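Local coordinates for Lmo0305 protein (Listeria monocytogenes, PDB 3PJ0) that is of unassigned function but belongs to the beta-eliminating lyase family of fold-type I proteins and carries pyridoxal phosphate bound covalently to a lysine, at residues H175-R180 against S201-F206; E272-C277 against R353-E358; L39-Y44 against S241-I246; L80-D85 against Q226-W231. All coordinates share one frame; numbering follows the deposited sequence.

Contact 1 (H175-R180 against S201-F206); sequences HLDGAR and SVYVSF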
loop_
_atom_site.group_PDB
_atom_site.type_symbol
_atom_site.label_atom_id
_atom_site.label_comp_id
_atom_site.label_asym_id
_atom_site.label_seq_id
_atom_site.Cartn_x
_atom_site.Cartn_y
_atom_site.Cartn_z
ATOM N N HIS A 175 -16.829 7.502 14.439
ATOM C CA HIS A 175 -15.784 6.655 13.875
ATOM C C HIS A 175 -14.715 6.321 14.909
ATOM O O HIS A 175 -14.200 7.223 15.592
ATOM C CB HIS A 175 -15.068 7.344 12.677
ATOM C CG HIS A 175 -13.906 6.546 12.166
ATOM N ND1 HIS A 175 -14.074 5.448 11.350
ATOM C CD2 HIS A 175 -12.570 6.653 12.393
ATOM C CE1 HIS A 175 -12.892 4.922 11.086
ATOM N NE2 HIS A 175 -11.962 5.618 11.724
ATOM N N LEU A 176 -14.364 5.031 15.001
ATOM C CA LEU A 176 -13.346 4.556 15.931
ATOM C C LEU A 176 -11.979 4.373 15.306
ATOM O O LEU A 176 -11.830 3.585 14.380
ATOM C CB LEU A 176 -13.773 3.210 16.563
ATOM C CG LEU A 176 -12.760 2.466 17.463
ATOM C CD1 LEU A 176 -12.320 3.375 18.612
ATOM C CD2 LEU A 176 -13.341 1.151 18.007
ATOM N N ASP A 177 -11.006 5.168 15.768
ATOM C CA ASP A 177 -9.617 4.947 15.457
ATOM C C ASP A 177 -9.228 3.871 16.469
ATOM O O ASP A 177 -8.926 4.145 17.631
ATOM C CB ASP A 177 -8.727 6.218 15.564
ATOM C CG ASP A 177 -7.270 5.927 15.219
ATOM O OD1 ASP A 177 -6.858 4.754 15.352
ATOM O OD2 ASP A 177 -6.550 6.853 14.776
ATOM N N GLY A 178 -9.298 2.633 16.013
ATOM C CA GLY A 178 -9.015 1.475 16.807
ATOM C C GLY A 178 -7.674 0.860 16.481
ATOM O O GLY A 178 -7.524 -0.372 16.532
ATOM N N ALA A 179 -6.688 1.706 16.174
ATOM C CA ALA A 179 -5.333 1.254 15.929
ATOM C C ALA A 179 -4.861 0.324 17.062
ATOM O O ALA A 179 -4.113 -0.647 16.824
ATOM C CB ALA A 179 -4.389 2.459 15.823
ATOM N N ARG A 180 -5.281 0.647 18.289
ATOM C CA ARG A 180 -4.930 -0.136 19.495
ATOM C C ARG A 180 -6.169 -0.690 20.188
ATOM O O ARG A 180 -6.235 -0.797 21.414
ATOM C CB ARG A 180 -4.113 0.727 20.460
ATOM C CG ARG A 180 -2.716 1.098 19.922
ATOM C CD ARG A 180 -1.983 2.159 20.757
ATOM N NE ARG A 180 -0.682 2.427 20.128
ATOM C CZ ARG A 180 -0.495 3.218 19.073
ATOM N NH1 ARG A 180 -1.502 3.895 18.518
ATOM N NH2 ARG A 180 0.719 3.356 18.568
ATOM N N SER A 201 -18.402 3.319 12.140
ATOM C CA SER A 201 -17.308 2.688 11.414
ATOM C C SER A 201 -16.109 2.535 12.333
ATOM O O SER A 201 -15.990 3.215 13.357
ATOM C CB SER A 201 -16.948 3.482 10.138
ATOM O OG SER A 201 -16.633 4.844 10.434
ATOM N N VAL A 202 -15.225 1.617 11.973
ATOM C CA VAL A 202 -14.022 1.359 12.772
ATOM C C VAL A 202 -12.838 0.944 11.909
ATOM O O VAL A 202 -12.971 0.190 10.940
ATOM C CB VAL A 202 -14.279 0.282 13.842
ATOM C CG1 VAL A 202 -15.000 -0.939 13.237
ATOM C CG2 VAL A 202 -12.951 -0.123 14.598
ATOM N N TYR A 203 -11.674 1.410 12.334
ATOM C CA TYR A 203 -10.395 1.057 11.778
ATOM C C TYR A 203 -9.589 0.329 12.844
ATOM O O TYR A 203 -9.550 0.785 13.989
ATOM C CB TYR A 203 -9.635 2.312 11.345
ATOM C CG TYR A 203 -8.142 2.207 11.567
ATOM C CD1 TYR A 203 -7.385 1.261 10.879
ATOM C CD2 TYR A 203 -7.504 3.036 12.477
ATOM C CE1 TYR A 203 -6.025 1.111 11.125
ATOM C CE2 TYR A 203 -6.126 2.955 12.685
ATOM C CZ TYR A 203 -5.385 1.982 12.022
ATOM O OH TYR A 203 -4.018 1.885 12.255
ATOM N N VAL A 204 -9.018 -0.818 12.474
ATOM C CA VAL A 204 -8.104 -1.566 13.345
ATOM C C VAL A 204 -6.767 -1.859 12.608
ATOM O O VAL A 204 -6.729 -2.045 11.385
ATOM C CB VAL A 204 -8.739 -2.891 13.918
ATOM C CG1 VAL A 204 -9.912 -2.571 14.844
ATOM C CG2 VAL A 204 -9.159 -3.843 12.788
ATOM N N SER A 205 -5.669 -1.907 13.365
ATOM C CA SER A 205 -4.337 -2.198 12.844
ATOM C C SER A 205 -3.881 -3.618 13.183
ATOM O O SER A 205 -4.306 -4.211 14.202
ATOM C CB SER A 205 -3.295 -1.235 13.439
ATOM O OG SER A 205 -2.036 -1.388 12.786
ATOM N N PHE A 206 -2.973 -4.142 12.358
ATOM C CA PHE A 206 -2.351 -5.442 12.637
ATOM C C PHE A 206 -0.839 -5.331 12.874
ATOM O O PHE A 206 -0.164 -6.351 12.972
ATOM C CB PHE A 206 -2.720 -6.425 11.522
ATOM C CG PHE A 206 -4.166 -6.665 11.477
ATOM C CD1 PHE A 206 -4.756 -7.559 12.361
ATOM C CD2 PHE A 206 -4.977 -5.885 10.685
ATOM C CE1 PHE A 206 -6.125 -7.733 12.385
ATOM C CE2 PHE A 206 -6.337 -6.039 10.709
ATOM C CZ PHE A 206 -6.927 -6.963 11.576
#
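Strands 175-178 and 201-205 run parallel, their axes 4.7 Å apart and 9° from alignment, as neighbours in the central seven-stranded mixed sheet of the fold-type I architecture. Leu176 is bonded to the facing strand through both its N and its O: its N donates to Ser201 O (2.9 Å), and its O accepts from Tyr203 N (3.0 Å) almost along the C=O axis. Beyond it the Gly178 N to Tyr203 O bond is weak and bent. On one face Leu176 and Val202 lie side by side, CD2 of the leucine against CG2 of the valine. The other face holds His175, Asp177, Ser201 and Tyr203, and leads to the pyridoxal phosphate on Lys208. The carboxylate of Asp177, anti to its backbone N (chi1 -180°), reaches N1 of the modified Lys208 and Gln76 NE2 through OD2, an arrangement that would favour a protonated pyridine. Its OD1 accepts from Ala179 N in an Asx turn and touches the edge of the Tyr203 ring, 3.3 Å from CE2. His175 NE2 bonds Gln76, a second-shell link to the same aspartate. At the ring's other nitrogen, His175 ND1 and Ser201 OG share a nearly straight hydrogen bond of 2.8 Å.

Contact 2 (E272-C277 against R353-E358); sequences ERFNSC and RCLEKE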
loop_
_atom_site.group_PDB
_atom_site.type_symbol
_atom_site.label_atom_id
_atom_site.label_comp_id
_atom_site.label_asym_id
_atom_site.label_seq_id
_atom_site.Cartn_x
_atom_site.Cartn_y
_atom_site.Cartn_z
ATOM N N GLU A 272 4.022 0.204 38.031
ATOM C CA GLU A 272 4.207 0.276 39.498
ATOM C C GLU A 272 5.669 0.453 39.860
ATOM O O GLU A 272 6.005 1.214 40.776
ATOM C CB GLU A 272 3.727 -0.990 40.222
ATOM C CG GLU A 272 2.238 -1.108 40.435
ATOM C CD GLU A 272 1.876 -2.287 41.333
ATOM O OE1 GLU A 272 2.769 -2.822 42.023
ATOM O OE2 GLU A 272 0.683 -2.675 41.359
ATOM N N ARG A 273 6.538 -0.268 39.172
ATOM C CA ARG A 273 7.966 -0.179 39.452
ATOM C C ARG A 273 8.502 1.198 39.065
ATOM O O ARG A 273 9.241 1.784 39.836
ATOM C CB ARG A 273 8.768 -1.257 38.692
ATOM C CG ARG A 273 8.472 -2.723 39.049
ATOM C CD ARG A 273 9.217 -3.659 38.063
ATOM N NE ARG A 273 9.059 -5.092 38.334
ATOM C CZ ARG A 273 9.937 -5.856 38.986
ATOM N NH1 ARG A 273 11.068 -5.354 39.476
ATOM N NH2 ARG A 273 9.679 -7.149 39.157
ATOM N N PHE A 274 8.108 1.740 37.913
ATOM C CA PHE A 274 8.519 3.100 37.543
ATOM C C PHE A 274 8.052 4.146 38.576
ATOM O O PHE A 274 8.857 4.951 39.067
ATOM C CB PHE A 274 8.022 3.478 36.137
ATOM C CG PHE A 274 8.899 2.974 35.031
ATOM C CD1 PHE A 274 10.195 3.475 34.882
ATOM C CD2 PHE A 274 8.444 2.028 34.124
ATOM C CE1 PHE A 274 11.026 3.014 33.853
ATOM C CE2 PHE A 274 9.257 1.581 33.088
ATOM C CZ PHE A 274 10.553 2.064 32.962
ATOM N N ASN A 275 6.775 4.088 38.949
ATOM C CA ASN A 275 6.214 5.031 39.908
ATOM C C ASN A 275 6.877 4.945 41.277
ATOM O O ASN A 275 6.917 5.937 42.001
ATOM C CB ASN A 275 4.695 4.825 40.057
ATOM C CG ASN A 275 3.891 5.433 38.893
ATOM O OD1 ASN A 275 3.899 6.666 38.692
ATOM N ND2 ASN A 275 3.152 4.591 38.170
ATOM N N SER A 276 7.403 3.772 41.630
ATOM C CA SER A 276 8.069 3.585 42.922
ATOM C C SER A 276 9.398 4.344 42.989
ATOM O O SER A 276 9.952 4.534 44.076
ATOM C CB SER A 276 8.291 2.085 43.221
ATOM O OG SER A 276 9.286 1.501 42.384
ATOM N N CYS A 277 9.904 4.774 41.833
ATOM C CA CYS A 277 11.179 5.492 41.759
ATOM C C CYS A 277 10.989 6.979 42.013
ATOM O O CYS A 277 10.017 7.600 41.533
ATOM C CB CYS A 277 11.879 5.272 40.420
ATOM S SG CYS A 277 12.292 3.526 40.106
ATOM N N ARG A 353 16.609 -1.440 40.602
ATOM C CA ARG A 353 17.514 -1.193 41.716
ATOM C C ARG A 353 18.466 -0.070 41.276
ATOM O O ARG A 353 18.653 0.900 42.018
ATOM C CB ARG A 353 18.277 -2.465 42.093
ATOM N N CYS A 354 19.011 -0.166 40.056
ATOM C CA CYS A 354 19.931 0.859 39.512
ATOM C C CYS A 354 19.248 2.201 39.265
ATOM O O CYS A 354 19.822 3.261 39.520
ATOM C CB CYS A 354 20.583 0.403 38.203
ATOM S SG CYS A 354 21.793 -0.922 38.356
ATOM N N LEU A 355 18.014 2.154 38.773
ATOM C CA LEU A 355 17.259 3.374 38.514
ATOM C C LEU A 355 17.044 4.133 39.820
ATOM O O LEU A 355 17.264 5.341 39.877
ATOM C CB LEU A 355 15.917 3.053 37.844
ATOM C CG LEU A 355 15.216 4.218 37.141
ATOM C CD1 LEU A 355 16.138 4.846 36.106
ATOM C CD2 LEU A 355 13.906 3.743 36.486
ATOM N N GLU A 356 16.655 3.407 40.866
ATOM C CA GLU A 356 16.432 3.977 42.200
ATOM C C GLU A 356 17.735 4.567 42.781
ATOM O O GLU A 356 17.703 5.595 43.460
ATOM C CB GLU A 356 15.832 2.900 43.131
ATOM C CG GLU A 356 14.432 2.371 42.656
ATOM C CD GLU A 356 13.984 1.031 43.302
ATOM O OE1 GLU A 356 14.554 0.622 44.337
ATOM O OE2 GLU A 356 13.035 0.396 42.775
ATOM N N LYS A 357 18.871 3.933 42.473
ATOM C CA LYS A 357 20.199 4.375 42.951
ATOM C C LYS A 357 20.731 5.622 42.241
ATOM O O LYS A 357 21.388 6.457 42.874
ATOM C CB LYS A 357 21.222 3.242 42.786
ATOM C CG LYS A 357 22.658 3.593 43.176
ATOM N N GLU A 358 20.451 5.749 40.938
ATOM C CA GLU A 358 20.977 6.870 40.130
ATOM C C GLU A 358 20.191 8.183 40.231
ATOM O O GLU A 358 20.737 9.243 39.938
ATOM C CB GLU A 358 21.132 6.465 38.655
ATOM C CG GLU A 358 22.157 5.356 38.396
ATOM C CD GLU A 358 23.592 5.750 38.771
ATOM O OE1 GLU A 358 23.963 6.943 38.645
ATOM O OE2 GLU A 358 24.354 4.849 39.184
#
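Residues 272-277, at the C-terminal part of helix 260-275 and just beyond, come up beside the C-terminal part of helix 345-358, nearest at Cys277 and Glu356, whose CA atoms are 5.5 Å apart. No hydrogen bond crosses; the contact is made by sulfur, methyl and methylene groups. Cys277 points at the other helix with SG anti to its carbonyl carbon (chi1 -61°), which puts the sulfur 3.5 Å from Glu356 CG and 4.0 Å from Leu355 CD2. That same leucine methyl, directed by a CG anti to the backbone N, also lies 4.0 Å from Phe274 CE1, the two side chains crossing at about a right angle. CD2 thus sits between sulfur and phenyl ring, while Phe352 meets the ring edge-to-face. Toward solvent, the extended Glu356 passes over the sulfur. Ser276 turns its OG back to Arg273 O, a 2.6 Å hydrogen bond on a carbonyl lone pair. Arg273 itself forms a salt bridge with Glu349, further toward the N-terminus of helix 345-358. With Phe274 set against strands 280-283 and 291-296, the arrangement is an apolar helix-helix contact in the alpha/beta small domain of a fold-type I protein.

Contact 3 (L39-Y44 against S241-I246); sequences LESDIY and SLYPYI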
loop_
_atom_site.group_PDB
_atom_site.type_symbol
_atom_site.label_atom_id
_atom_site.label_comp_id
_atom_site.label_asym_id
_atom_site.label_seq_id
_atom_site.Cartn_x
_atom_site.Cartn_y
_atom_site.Cartn_z
ATOM N N LEU A 39 -1.054 -21.662 -2.693
ATOM C CA LEU A 39 -2.181 -20.810 -2.343
ATOM C C LEU A 39 -2.222 -19.639 -3.301
ATOM O O LEU A 39 -1.213 -18.953 -3.483
ATOM C CB LEU A 39 -2.086 -20.285 -0.901
ATOM C CG LEU A 39 -3.151 -19.302 -0.461
ATOM C CD1 LEU A 39 -4.578 -19.918 -0.584
ATOM C CD2 LEU A 39 -2.829 -18.806 0.971
ATOM N N GLU A 40 -3.388 -19.410 -3.906
ATOM C CA GLU A 40 -3.505 -18.362 -4.884
ATOM C C GLU A 40 -3.556 -16.985 -4.241
ATOM O O GLU A 40 -4.192 -16.770 -3.229
ATOM C CB GLU A 40 -4.729 -18.561 -5.782
ATOM C CG GLU A 40 -4.608 -19.725 -6.778
ATOM C CD GLU A 40 -3.744 -19.411 -7.995
ATOM O OE1 GLU A 40 -3.697 -18.242 -8.448
ATOM O OE2 GLU A 40 -3.118 -20.348 -8.534
ATOM N N SER A 41 -2.890 -16.052 -4.900
ATOM C CA SER A 41 -2.930 -14.686 -4.508
ATOM C C SER A 41 -4.331 -14.112 -4.696
ATOM O O SER A 41 -5.088 -14.519 -5.601
ATOM C CB SER A 41 -1.977 -13.851 -5.386
ATOM O OG SER A 41 -2.099 -12.457 -5.072
ATOM N N ASP A 42 -4.640 -13.159 -3.828
ATOM C CA ASP A 42 -5.793 -12.292 -4.022
ATOM C C ASP A 42 -5.498 -11.507 -5.326
ATOM O O ASP A 42 -4.321 -11.377 -5.731
ATOM C CB ASP A 42 -6.004 -11.348 -2.826
ATOM C CG ASP A 42 -4.747 -10.494 -2.484
ATOM O OD1 ASP A 42 -3.669 -11.083 -2.263
ATOM O OD2 ASP A 42 -4.851 -9.242 -2.356
ATOM N N ILE A 43 -6.550 -11.001 -5.977
ATOM C CA ILE A 43 -6.451 -10.249 -7.218
ATOM C C ILE A 43 -7.337 -8.976 -7.120
ATOM O O ILE A 43 -8.577 -9.067 -7.113
ATOM C CB ILE A 43 -6.915 -11.109 -8.398
ATOM C CG1 ILE A 43 -6.078 -12.402 -8.484
ATOM C CG2 ILE A 43 -6.903 -10.287 -9.731
ATOM C CD1 ILE A 43 -4.584 -12.166 -8.660
ATOM N N TYR A 44 -6.689 -7.819 -6.989
ATOM C CA TYR A 44 -7.374 -6.518 -6.889
ATOM C C TYR A 44 -8.598 -6.548 -5.983
ATOM O O TYR A 44 -9.713 -6.242 -6.414
ATOM C CB TYR A 44 -7.768 -5.982 -8.279
ATOM C CG TYR A 44 -6.596 -5.770 -9.197
ATOM C CD1 TYR A 44 -5.612 -4.815 -8.892
ATOM C CD2 TYR A 44 -6.451 -6.530 -10.386
ATOM C CE1 TYR A 44 -4.535 -4.627 -9.757
ATOM C CE2 TYR A 44 -5.359 -6.360 -11.222
ATOM C CZ TYR A 44 -4.409 -5.413 -10.911
ATOM O OH TYR A 44 -3.354 -5.213 -11.775
ATOM N N SER A 241 -1.985 -7.602 -5.333
ATOM C CA SER A 241 -1.770 -8.657 -4.338
ATOM C C SER A 241 -1.403 -8.082 -2.979
ATOM O O SER A 241 -0.280 -7.544 -2.813
ATOM C CB SER A 241 -0.611 -9.551 -4.784
ATOM O OG SER A 241 -0.894 -10.254 -5.984
ATOM N N LEU A 242 -2.328 -8.192 -2.044
ATOM C CA LEU A 242 -2.089 -7.766 -0.647
ATOM C C LEU A 242 -1.779 -8.957 0.275
ATOM O O LEU A 242 -1.515 -8.763 1.475
ATOM C CB LEU A 242 -3.306 -6.985 -0.116
ATOM C CG LEU A 242 -3.433 -5.577 -0.706
ATOM C CD1 LEU A 242 -4.832 -4.977 -0.446
ATOM C CD2 LEU A 242 -2.327 -4.618 -0.185
ATOM N N TYR A 243 -1.747 -10.179 -0.259
ATOM C CA TYR A 243 -1.529 -11.341 0.617
ATOM C C TYR A 243 -0.279 -11.298 1.546
ATOM O O TYR A 243 -0.364 -11.853 2.643
ATOM C CB TYR A 243 -1.564 -12.680 -0.146
ATOM C CG TYR A 243 -0.371 -12.938 -1.013
ATOM C CD1 TYR A 243 0.797 -13.483 -0.479
ATOM C CD2 TYR A 243 -0.396 -12.654 -2.379
ATOM C CE1 TYR A 243 1.908 -13.715 -1.297
ATOM C CE2 TYR A 243 0.698 -12.902 -3.184
ATOM C CZ TYR A 243 1.840 -13.425 -2.646
ATOM O OH TYR A 243 2.935 -13.670 -3.434
ATOM N N PRO A 244 0.846 -10.659 1.130
ATOM C CA PRO A 244 1.944 -10.673 2.102
ATOM C C PRO A 244 1.581 -10.063 3.456
ATOM O O PRO A 244 2.030 -10.563 4.511
ATOM C CB PRO A 244 3.072 -9.896 1.388
ATOM C CG PRO A 244 2.785 -10.075 -0.084
ATOM C CD PRO A 244 1.266 -10.096 -0.160
ATOM N N TYR A 245 0.776 -9.009 3.424
ATOM C CA TYR A 245 0.312 -8.340 4.632
ATOM C C TYR A 245 -0.905 -9.057 5.213
ATOM O O TYR A 245 -1.048 -9.128 6.403
ATOM C CB TYR A 245 -0.026 -6.857 4.380
ATOM C CG TYR A 245 1.116 -6.011 3.890
ATOM C CD1 TYR A 245 2.383 -6.111 4.450
ATOM C CD2 TYR A 245 0.922 -5.075 2.890
ATOM C CE1 TYR A 245 3.440 -5.320 3.988
ATOM C CE2 TYR A 245 1.970 -4.270 2.433
ATOM C CZ TYR A 245 3.219 -4.400 2.989
ATOM O OH TYR A 245 4.245 -3.610 2.527
ATOM N N ILE A 246 -1.783 -9.615 4.375
ATOM C CA ILE A 246 -2.971 -10.334 4.919
ATOM C C ILE A 246 -2.556 -11.594 5.681
ATOM O O ILE A 246 -2.950 -11.811 6.839
ATOM C CB ILE A 246 -3.985 -10.734 3.809
ATOM C CG1 ILE A 246 -4.588 -9.487 3.157
ATOM C CG2 ILE A 246 -5.146 -11.604 4.371
ATOM C CD1 ILE A 246 -5.169 -9.797 1.781
#
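Asp42 carries this contact by reaching from an irregular loop to the start of helix 243-256. Its CG occupies the crowded position between backbone N and carbonyl carbon (chi1 55°), and this turns the carboxylate onto the amides of the helix start. OD2 accepts a nearly straight hydrogen bond from Leu242 N (2.8 Å) on its syn lone pair. OD1 lies 2.9 Å from Tyr243 N, a weak, bent bond made near the plane and edge of the tyrosine ring. Backbone N-H groups at this end, together with the helix dipole, would be expected to stabilise the negative charge. Ser41, with OG anti to its own N (chi1 175°), hydrogen-bonds the carbonyl of Asp42 at 2.6 Å, on a lone pair. The hydroxyls of Ser41 and Ser241 lie 2.7 Å apart. Ser41 OG also rests at the edge of the Tyr243 ring, 3.2 Å from CD2; that ring is held in the crowded chi1 position (72°), with Pro244 CD over one face. Ile246 CD1 lies over a face of the carboxylate, and Val49 and Ile50 of helix 48-61 also touch Asp42. Ser241 O accepts from Tyr245 OH of the second subunit, and the backbones of Leu39 and Ser41 bond to that subunit too. The arrangement is that of a helix N-terminus bound by an aspartate from a distant loop, set at the dimer interface of a fold-type I protein.

Contact 4 (L80-D85 against Q226-W231); sequences LRIWAD and QEAKIW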
loop_
_atom_site.group_PDB
_atom_site.type_symbol
_atom_site.label_atom_id
_atom_site.label_comp_id
_atom_site.label_asym_id
_atom_site.label_seq_id
_atom_site.Cartn_x
_atom_site.Cartn_y
_atom_site.Cartn_z
ATOM N N LEU A 80 -13.850 9.219 6.866
ATOM C CA LEU A 80 -14.364 10.566 7.167
ATOM C C LEU A 80 -14.967 11.234 5.918
ATOM O O LEU A 80 -16.015 11.918 6.028
ATOM C CB LEU A 80 -13.274 11.445 7.825
ATOM C CG LEU A 80 -12.695 10.903 9.160
ATOM C CD1 LEU A 80 -11.670 11.808 9.764
ATOM C CD2 LEU A 80 -13.849 10.580 10.172
ATOM N N ARG A 81 -14.354 11.029 4.753
ATOM C CA ARG A 81 -14.950 11.533 3.489
ATOM C C ARG A 81 -16.327 10.920 3.179
ATOM O O ARG A 81 -17.258 11.617 2.771
ATOM C CB ARG A 81 -13.990 11.347 2.298
ATOM C CG ARG A 81 -14.580 11.804 0.926
ATOM C CD ARG A 81 -15.002 13.258 0.897
ATOM N NE ARG A 81 -15.636 13.544 -0.385
ATOM C CZ ARG A 81 -14.992 13.912 -1.492
ATOM N NH1 ARG A 81 -13.679 14.129 -1.490
ATOM N NH2 ARG A 81 -15.687 14.077 -2.615
ATOM N N ILE A 82 -16.461 9.607 3.360
ATOM C CA ILE A 82 -17.728 8.963 3.123
ATOM C C ILE A 82 -18.804 9.579 4.031
ATOM O O ILE A 82 -19.885 9.942 3.545
ATOM C CB ILE A 82 -17.629 7.453 3.338
ATOM C CG1 ILE A 82 -16.693 6.843 2.302
ATOM C CG2 ILE A 82 -19.027 6.753 3.274
ATOM C CD1 ILE A 82 -16.255 5.381 2.590
ATOM N N TRP A 83 -18.518 9.732 5.331
ATOM C CA TRP A 83 -19.511 10.330 6.237
ATOM C C TRP A 83 -19.761 11.809 5.896
ATOM O O TRP A 83 -20.874 12.255 6.000
ATOM C CB TRP A 83 -19.148 10.140 7.709
ATOM C CG TRP A 83 -19.106 8.709 8.159
ATOM C CD1 TRP A 83 -18.080 8.096 8.795
ATOM C CD2 TRP A 83 -20.098 7.699 7.942
ATOM N NE1 TRP A 83 -18.367 6.785 9.016
ATOM C CE2 TRP A 83 -19.597 6.504 8.493
ATOM C CE3 TRP A 83 -21.371 7.689 7.340
ATOM C CZ2 TRP A 83 -20.320 5.309 8.479
ATOM C CZ3 TRP A 83 -22.086 6.486 7.306
ATOM C CH2 TRP A 83 -21.563 5.325 7.879
ATOM N N ALA A 84 -18.736 12.548 5.452
ATOM C CA ALA A 84 -18.926 13.949 5.047
ATOM C C ALA A 84 -19.896 14.043 3.858
ATOM O O ALA A 84 -20.792 14.924 3.820
ATOM C CB ALA A 84 -17.580 14.609 4.710
ATOM N N ASP A 85 -19.730 13.131 2.896
ATOM C CA ASP A 85 -20.631 13.064 1.754
ATOM C C ASP A 85 -22.068 12.711 2.145
ATOM O O ASP A 85 -22.991 13.297 1.617
ATOM C CB ASP A 85 -20.132 12.072 0.718
ATOM C CG ASP A 85 -18.945 12.597 -0.090
ATOM O OD1 ASP A 85 -18.612 13.810 -0.035
ATOM O OD2 ASP A 85 -18.363 11.765 -0.815
ATOM N N GLN A 226 -18.620 -0.611 0.608
ATOM C CA GLN A 226 -18.590 -0.575 -0.846
ATOM C C GLN A 226 -18.084 0.770 -1.356
ATOM O O GLN A 226 -17.285 0.817 -2.297
ATOM C CB GLN A 226 -19.950 -0.948 -1.423
ATOM C CG GLN A 226 -20.350 -2.405 -1.142
ATOM C CD GLN A 226 -19.252 -3.442 -1.408
ATOM O OE1 GLN A 226 -18.523 -3.381 -2.410
ATOM N NE2 GLN A 226 -19.164 -4.427 -0.523
ATOM N N GLU A 227 -18.479 1.862 -0.700
ATOM C CA GLU A 227 -17.968 3.173 -1.067
ATOM C C GLU A 227 -16.482 3.246 -0.757
ATOM O O GLU A 227 -15.727 3.834 -1.520
ATOM C CB GLU A 227 -18.674 4.330 -0.328
ATOM C CG GLU A 227 -20.103 4.571 -0.760
ATOM C CD GLU A 227 -20.683 5.818 -0.094
ATOM O OE1 GLU A 227 -20.072 6.912 -0.198
ATOM O OE2 GLU A 227 -21.737 5.684 0.539
ATOM N N ALA A 228 -16.059 2.656 0.356
ATOM C CA ALA A 228 -14.639 2.685 0.735
ATOM C C ALA A 228 -13.756 1.983 -0.299
ATOM O O ALA A 228 -12.628 2.388 -0.516
ATOM C CB ALA A 228 -14.402 2.117 2.144
ATOM N N LYS A 229 -14.282 0.948 -0.947
ATOM C CA LYS A 229 -13.522 0.218 -1.951
ATOM C C LYS A 229 -13.297 1.050 -3.207
ATOM O O LYS A 229 -12.243 0.950 -3.841
ATOM C CB LYS A 229 -14.183 -1.131 -2.268
ATOM C CG LYS A 229 -14.111 -2.113 -1.117
ATOM C CD LYS A 229 -14.552 -3.501 -1.529
ATOM C CE LYS A 229 -14.570 -4.458 -0.366
ATOM N NZ LYS A 229 -14.839 -5.868 -0.844
ATOM N N ILE A 230 -14.265 1.890 -3.553
ATOM C CA ILE A 230 -14.101 2.807 -4.676
ATOM C C ILE A 230 -12.969 3.801 -4.355
ATOM O O ILE A 230 -12.078 4.007 -5.171
ATOM C CB ILE A 230 -15.384 3.561 -5.006
ATOM C CG1 ILE A 230 -16.474 2.571 -5.417
ATOM C CG2 ILE A 230 -15.113 4.585 -6.121
ATOM C CD1 ILE A 230 -17.796 3.215 -5.789
ATOM N N TRP A 231 -12.995 4.365 -3.156
ATOM C CA TRP A 231 -11.961 5.302 -2.718
ATOM C C TRP A 231 -10.606 4.613 -2.630
ATOM O O TRP A 231 -9.584 5.223 -2.924
ATOM C CB TRP A 231 -12.312 5.960 -1.360
ATOM C CG TRP A 231 -13.315 7.071 -1.453
ATOM C CD1 TRP A 231 -14.612 7.041 -1.040
ATOM C CD2 TRP A 231 -13.090 8.381 -1.988
ATOM N NE1 TRP A 231 -15.214 8.264 -1.306
ATOM C CE2 TRP A 231 -14.289 9.102 -1.864
ATOM C CE3 TRP A 231 -11.972 9.027 -2.527
ATOM C CZ2 TRP A 231 -14.417 10.439 -2.303
ATOM C CZ3 TRP A 231 -12.110 10.345 -2.963
ATOM C CH2 TRP A 231 -13.313 11.025 -2.849
HETATM O O HOH W 1 -21.190 8.887 1.102
HETATM O O HOH W 2 -17.754 8.995 -0.612
#
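Apolar packing joins the two helices, which cross at 120° with their axes 10.3 Å apart. Ile82 reaches across with CD1 onto Ala228, 3.8 Å from its CB, while its CG1 lies 3.9 Å from Trp231 CD1 as the two side chains slide past each other in opposite directions. Arg81 supplies aliphatic and flat surfaces: bent at chi2 (58°), it sets CG over one face of the indole, and Trp231 CH2 lies over a face of the guanidinium, the planes 62° apart. Helix 222-234 lies against helix 72-87, which packs on the central fold-type I sheet through Leu80, and Trp231 also packs on Leu111 of the second subunit. Among charged groups, Arg81 NE forms a salt bridge with Asp85 OD1 (3.0 Å), one turn on, and NH1 bonds Gln112; Glu227 OE2 pairs with Arg86. Two waters complete the polar side. One donates to Ile82 O and to Glu227 OE1. The other accepts from Trp231 NE1 (2.7 Å) and donates to Asp85 OD2 and Glu227 OE1, standing between two carboxylates whose oxygens are 5.2 Å apart.

In the fold
Contact 1 lies in the sheet core, where Asp177 and Arg180 bond the pyridoxal phosphate on Lys208. Contact 4, its centre about 16 Å away, touches it directly: Trp83 NE1 of helix 72-87 and Ser201 OG are 3.0 Å apart, a probable hydrogen bond. Contact 3 comes within about 6 Å of contact 1 and 7 Å of contact 4 (nearest atoms). Both it and contact 4 touch the second subunit, and along the chain its loop encloses contacts 1 and 4. Contact 2 stands apart, its centre about 35 Å from that of contact 1 and across the chain's centre from contacts 3 and 4, although helices 243-256 and 260-275 are consecutive in the chain.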